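Local coordinates for DhaKLM operon coactivator DhaQ (Lactococcus lactis, PDB 2IU4), which acts as coactivator of the transcription factor DhaS, switching on the dhaKLM operon once dihydroxyacetone is covalently bound, at residues L153-L158 with L174-S179; I33-N37 with V59-S64. All coordinates share one frame. Residue numbers count along the deposited sequence, not the author numbering.

In the fold
Both contacts are buried in the Dak1 domain, and their centres lie about 18 Å apart. Interaction 2 closes before interaction 1 opens, so the two follow each other along the chain. They share the mixed sheet that contains strands 33-36, 46-52, 69-73, 97-102 and 125-130. Interaction 2 sets the loop 59-64 against strand 33-36, next to strand 69-73. Interaction 1 pairs helices 151-163 and 168-178, which lie on strands 97-102 and 125-130 at the other end of that sheet. They meet directly where ND1 of His155 packs 3.8 Å from CB of Tyr61. Loop 59-64 and helix 151-163 thus meet on one face of the sheet, in one continuous buried layer.

Interaction 1 of 2, residues L153-L158 with L174-S179; sequences LLHKIL and LALSLS
Both segments are helical, and each helix begins earlier in the chain; Ser179 N bonds to Ala175 O at 2.8 Å. The segment axes approach to 10.6 Å. Their N-to-C directions make 137°, roughly antiparallel but splayed. The nearest CA atoms are those of Leu158 and Ala175, 6.8 Å apart. No hydrogen bond crosses. Helices 151-163 and 168-178, joined by a short connection, pack as an apolar helical hairpin on one face of the mixed sheet, an alpha/beta layer. Leu178 (chi1 t, chi2 p) points at the first helix. Its CD2 lies 3.6 Å from CD2 of Leu154 and 3.7 Å from CB of Ile157. Leu174, also t then p, places CG 3.7 Å from CD2 of Leu158 and CD2 3.9 Å from CG2 of Ile157. Leu154, Ile157 and Leu158 are all m then t. CD1 of Leu158 meets CB of Ala175 at 3.8 Å. Leu154 and Ala175 also touch strands 97-102 and 125-130, while Ile157, Leu174 and Leu178 pack on helix 314-320.

Interaction 2 of 2, residues I33-N37 with V59-S64; sequences ILYDN and VGYVGS
This contact lays an irregular loop against a strand of the Dak1 mixed sheet. Residues 33-36 are extended. Their backbone bonds to both neighbours in the sheet, strand 25-28 through Tyr35 and strand 69-73 through Leu34. The loop 59-64 follows strand 46-52 and makes no direct hydrogen bond to 33-37. CA of Leu34 lies 6.9 Å from CA of Val59, and the two segments close to 5.0 Å between CA of Asp36 and CA of Gly63. Val59 (chi1 m) starts the contact: its CB is 3.6 Å from CD2 of Leu34 (t then p). Gly60 and Tyr61 turn the chain with psi near zero. Tyr61 OH bonds to the carbonyl of Leu294. At Val62 the backbone becomes extended, and the t rotamer lays CG1 of Val62 on the strand's backbone, 3.8 Å from C of Tyr35 and 3.4 Å from N of Asp36. Gly63 has phi 163° and psi 168°, where a CB would jam against the preceding carbonyl oxygen. C of Gly63 lies 3.4 Å from OD2 of Asp36. OD1 of Asp36 (chi1 t) accepts a hydrogen bond from Thr38 N. OD2 of Asp36 lies 3.1 Å from N of Ser64, at an angle too poor for a hydrogen bond. A water links them, accepting from N of Ser64 at 2.9 Å and donating weakly to OD1 of Asp36 at 3.1 Å.

Interaction 1 of 2, residues L153-L158 with L174-S179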
loop_
_atom_site.group_PDB
_atom_site.type_symbol
_atom_site.label_atom_id
_atom_site.label_comp_id
_atom_site.label_asym_id
_atom_site.label_seq_id
_atom_site.Cartn_x
_atom_site.Cartn_y
_atom_site.Cartn_z
ATOM N N LEU B 153 -14.234 -1.170 -7.501
ATOM C CA LEU B 153 -14.469 -1.951 -8.727
ATOM C C LEU B 153 -15.114 -1.107 -9.807
ATOM O O LEU B 153 -14.854 -1.307 -10.991
ATOM C CB LEU B 153 -15.333 -3.189 -8.466
ATOM C CG LEU B 153 -14.654 -4.236 -7.594
ATOM C CD1 LEU B 153 -15.628 -5.361 -7.290
ATOM C CD2 LEU B 153 -13.418 -4.801 -8.315
ATOM N N LEU B 154 -15.947 -0.159 -9.390
ATOM C CA LEU B 154 -16.535 0.768 -10.334
ATOM C C LEU B 154 -15.447 1.665 -10.906
ATOM O O LEU B 154 -15.417 1.893 -12.101
ATOM C CB LEU B 154 -17.646 1.578 -9.680
ATOM C CG LEU B 154 -18.916 0.811 -9.282
ATOM C CD1 LEU B 154 -19.655 1.667 -8.244
ATOM C CD2 LEU B 154 -19.811 0.522 -10.475
ATOM N N HIS B 155 -14.551 2.170 -10.063
ATOM C CA HIS B 155 -13.507 3.063 -10.575
ATOM C C HIS B 155 -12.741 2.295 -11.636
ATOM O O HIS B 155 -12.394 2.851 -12.658
ATOM C CB HIS B 155 -12.532 3.445 -9.478
ATOM C CG HIS B 155 -13.155 4.269 -8.399
ATOM N ND1 HIS B 155 -12.541 4.517 -7.191
ATOM C CD2 HIS B 155 -14.350 4.892 -8.348
ATOM C CE1 HIS B 155 -13.329 5.272 -6.444
ATOM N NE2 HIS B 155 -14.434 5.512 -7.125
ATOM N N LYS B 156 -12.443 1.020 -11.376
ATOM C CA LYS B 156 -11.470 0.342 -12.225
ATOM C C LYS B 156 -12.169 -0.075 -13.516
ATOM O O LYS B 156 -11.630 0.090 -14.616
ATOM C CB LYS B 156 -10.913 -0.909 -11.549
ATOM C CG LYS B 156 -9.814 -1.607 -12.386
ATOM C CD LYS B 156 -8.470 -0.898 -12.281
ATOM C CE LYS B 156 -7.403 -1.561 -13.204
ATOM N NZ LYS B 156 -7.694 -1.429 -14.664
ATOM N N ILE B 157 -13.364 -0.628 -13.385
ATOM C CA ILE B 157 -14.020 -1.170 -14.580
ATOM C C ILE B 157 -14.568 -0.053 -15.478
ATOM O O ILE B 157 -14.401 -0.098 -16.700
ATOM C CB ILE B 157 -15.083 -2.220 -14.205
ATOM C CG1 ILE B 157 -14.353 -3.498 -13.755
ATOM C CG2 ILE B 157 -16.017 -2.512 -15.409
ATOM C CD1 ILE B 157 -15.210 -4.473 -12.962
ATOM N N LEU B 158 -15.212 0.951 -14.880
ATOM C CA LEU B 158 -15.765 2.054 -15.677
ATOM C C LEU B 158 -14.621 2.887 -16.275
ATOM O O LEU B 158 -14.704 3.367 -17.417
ATOM C CB LEU B 158 -16.645 2.953 -14.804
ATOM C CG LEU B 158 -17.824 2.219 -14.160
ATOM C CD1 LEU B 158 -18.717 3.235 -13.475
ATOM C CD2 LEU B 158 -18.639 1.515 -15.252
ATOM N N LEU B 174 -23.083 0.280 -18.260
ATOM C CA LEU B 174 -22.143 -0.654 -17.652
ATOM C C LEU B 174 -22.225 -0.486 -16.128
ATOM O O LEU B 174 -22.243 -1.449 -15.381
ATOM C CB LEU B 174 -20.704 -0.379 -18.138
ATOM C CG LEU B 174 -19.588 -1.266 -17.554
ATOM C CD1 LEU B 174 -19.934 -2.741 -17.735
ATOM C CD2 LEU B 174 -18.223 -0.925 -18.195
ATOM N N ALA B 175 -22.277 0.748 -15.673
ATOM C CA ALA B 175 -22.364 1.013 -14.236
ATOM C C ALA B 175 -23.614 0.325 -13.645
ATOM O O ALA B 175 -23.541 -0.271 -12.571
ATOM C CB ALA B 175 -22.412 2.541 -14.022
ATOM N N LEU B 176 -24.745 0.395 -14.352
ATOM C CA LEU B 176 -26.005 -0.200 -13.924
ATOM C C LEU B 176 -25.970 -1.709 -13.915
ATOM O O LEU B 176 -26.718 -2.352 -13.171
ATOM C CB LEU B 176 -27.173 0.261 -14.821
ATOM C CG LEU B 176 -27.622 1.704 -14.535
ATOM C CD1 LEU B 176 -28.459 2.248 -15.693
ATOM C CD2 LEU B 176 -28.413 1.710 -13.223
ATOM N N SER B 177 -25.103 -2.262 -14.756
ATOM C CA SER B 177 -24.873 -3.702 -14.779
ATOM C C SER B 177 -23.912 -4.163 -13.687
ATOM O O SER B 177 -24.118 -5.201 -13.062
ATOM C CB SER B 177 -24.310 -4.080 -16.150
ATOM O OG SER B 177 -23.987 -5.454 -16.169
ATOM N N LEU B 178 -22.840 -3.403 -13.469
ATOM C CA LEU B 178 -21.810 -3.802 -12.523
ATOM C C LEU B 178 -22.193 -3.528 -11.068
ATOM O O LEU B 178 -22.049 -4.380 -10.189
ATOM C CB LEU B 178 -20.482 -3.123 -12.883
ATOM C CG LEU B 178 -19.355 -3.126 -11.838
ATOM C CD1 LEU B 178 -18.822 -4.539 -11.544
ATOM C CD2 LEU B 178 -18.223 -2.190 -12.316
ATOM N N SER B 179 -22.696 -2.329 -10.794
ATOM C CA SER B 179 -22.966 -1.952 -9.409
ATOM C C SER B 179 -23.744 -3.005 -8.564
ATOM O O SER B 179 -23.325 -3.343 -7.449
ATOM C CB SER B 179 -23.644 -0.581 -9.382
ATOM O OG SER B 179 -24.012 -0.220 -8.061
#

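Interaction 2 of 2, residues I33-N37 with V59-S64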
loop_
_atom_site.group_PDB
_atom_site.type_symbol
_atom_site.label_atom_id
_atom_site.label_comp_id
_atom_site.label_asym_id
_atom_site.label_seq_id
_atom_site.Cartn_x
_atom_site.Cartn_y
_atom_site.Cartn_z
ATOM N N ILE B 33 -9.281 19.124 -4.930
ATOM C CA ILE B 33 -9.333 18.395 -6.201
ATOM C C ILE B 33 -7.946 17.937 -6.589
ATOM O O ILE B 33 -7.040 18.741 -6.731
ATOM C CB ILE B 33 -9.848 19.271 -7.357
ATOM C CG1 ILE B 33 -11.251 19.789 -7.018
ATOM C CG2 ILE B 33 -9.863 18.413 -8.672
ATOM C CD1 ILE B 33 -11.757 20.923 -7.897
ATOM N N LEU B 34 -7.792 16.629 -6.761
ATOM C CA LEU B 34 -6.568 16.065 -7.277
ATOM C C LEU B 34 -6.915 15.457 -8.639
ATOM O O LEU B 34 -7.875 14.690 -8.745
ATOM C CB LEU B 34 -6.096 14.965 -6.324
ATOM C CG LEU B 34 -4.771 14.253 -6.594
ATOM C CD1 LEU B 34 -3.683 15.221 -6.131
ATOM C CD2 LEU B 34 -4.738 12.942 -5.784
ATOM N N TYR B 35 -6.142 15.803 -9.669
ATOM C CA TYR B 35 -6.449 15.337 -11.000
ATOM C C TYR B 35 -5.272 14.681 -11.715
ATOM O O TYR B 35 -4.110 14.965 -11.448
ATOM C CB TYR B 35 -7.107 16.427 -11.858
ATOM C CG TYR B 35 -6.232 17.608 -12.218
ATOM C CD1 TYR B 35 -5.558 17.645 -13.442
ATOM C CD2 TYR B 35 -6.092 18.690 -11.359
ATOM C CE1 TYR B 35 -4.761 18.700 -13.785
ATOM C CE2 TYR B 35 -5.290 19.769 -11.703
ATOM C CZ TYR B 35 -4.633 19.769 -12.918
ATOM O OH TYR B 35 -3.833 20.824 -13.307
ATOM N N ASP B 36 -5.616 13.783 -12.626
ATOM C CA ASP B 36 -4.679 13.209 -13.565
ATOM C C ASP B 36 -4.279 14.214 -14.640
ATOM O O ASP B 36 -5.074 14.556 -15.523
ATOM C CB ASP B 36 -5.308 11.945 -14.166
ATOM C CG ASP B 36 -4.530 11.392 -15.319
ATOM O OD1 ASP B 36 -3.340 11.748 -15.466
ATOM O OD2 ASP B 36 -5.143 10.602 -16.079
ATOM N N ASN B 37 -3.045 14.694 -14.558
ATOM C CA ASN B 37 -2.621 15.837 -15.370
ATOM C C ASN B 37 -2.220 15.368 -16.774
ATOM O O ASN B 37 -1.844 16.142 -17.640
ATOM C CB ASN B 37 -1.501 16.632 -14.680
ATOM C CG ASN B 37 -0.209 15.832 -14.505
ATOM O OD1 ASN B 37 0.217 15.096 -15.402
ATOM N ND2 ASN B 37 0.431 15.985 -13.339
ATOM N N VAL B 59 -7.943 9.195 -3.693
ATOM C CA VAL B 59 -6.766 9.830 -4.286
ATOM C C VAL B 59 -5.851 8.804 -4.958
ATOM O O VAL B 59 -5.109 9.145 -5.879
ATOM C CB VAL B 59 -5.932 10.636 -3.241
ATOM C CG1 VAL B 59 -6.694 11.900 -2.806
ATOM C CG2 VAL B 59 -5.592 9.771 -2.045
ATOM N N GLY B 60 -5.917 7.555 -4.507
ATOM C CA GLY B 60 -5.031 6.522 -5.023
ATOM C C GLY B 60 -5.592 5.900 -6.285
ATOM O O GLY B 60 -4.952 5.036 -6.901
ATOM N N TYR B 61 -6.786 6.338 -6.676
ATOM C CA TYR B 61 -7.473 5.804 -7.857
ATOM C C TYR B 61 -7.592 6.827 -8.970
ATOM O O TYR B 61 -8.291 6.595 -9.946
ATOM C CB TYR B 61 -8.854 5.262 -7.452
ATOM C CG TYR B 61 -8.667 4.221 -6.357
ATOM C CD1 TYR B 61 -7.921 3.076 -6.601
ATOM C CD2 TYR B 61 -9.190 4.405 -5.089
ATOM C CE1 TYR B 61 -7.708 2.116 -5.602
ATOM C CE2 TYR B 61 -8.986 3.440 -4.086
ATOM C CZ TYR B 61 -8.247 2.302 -4.351
ATOM O OH TYR B 61 -8.041 1.349 -3.350
ATOM N N VAL B 62 -6.909 7.954 -8.809
ATOM C CA VAL B 62 -6.808 8.963 -9.859
ATOM C C VAL B 62 -5.622 8.664 -10.768
ATOM O O VAL B 62 -4.477 8.530 -10.316
ATOM C CB VAL B 62 -6.627 10.341 -9.243
ATOM C CG1 VAL B 62 -6.527 11.395 -10.332
ATOM C CG2 VAL B 62 -7.820 10.645 -8.308
ATOM N N GLY B 63 -5.892 8.555 -12.058
ATOM C CA GLY B 63 -4.817 8.242 -12.982
ATOM C C GLY B 63 -5.369 7.744 -14.305
ATOM O O GLY B 63 -6.559 7.440 -14.439
ATOM N N SER B 64 -4.496 7.676 -15.294
ATOM C CA SER B 64 -4.899 7.266 -16.626
ATOM C C SER B 64 -5.532 5.885 -16.513
ATOM O O SER B 64 -4.947 4.982 -15.925
ATOM C CB SER B 64 -3.656 7.211 -17.515
ATOM O OG SER B 64 -3.976 6.668 -18.778
HETATM O O HOH W 1 -1.945 9.015 -14.941
#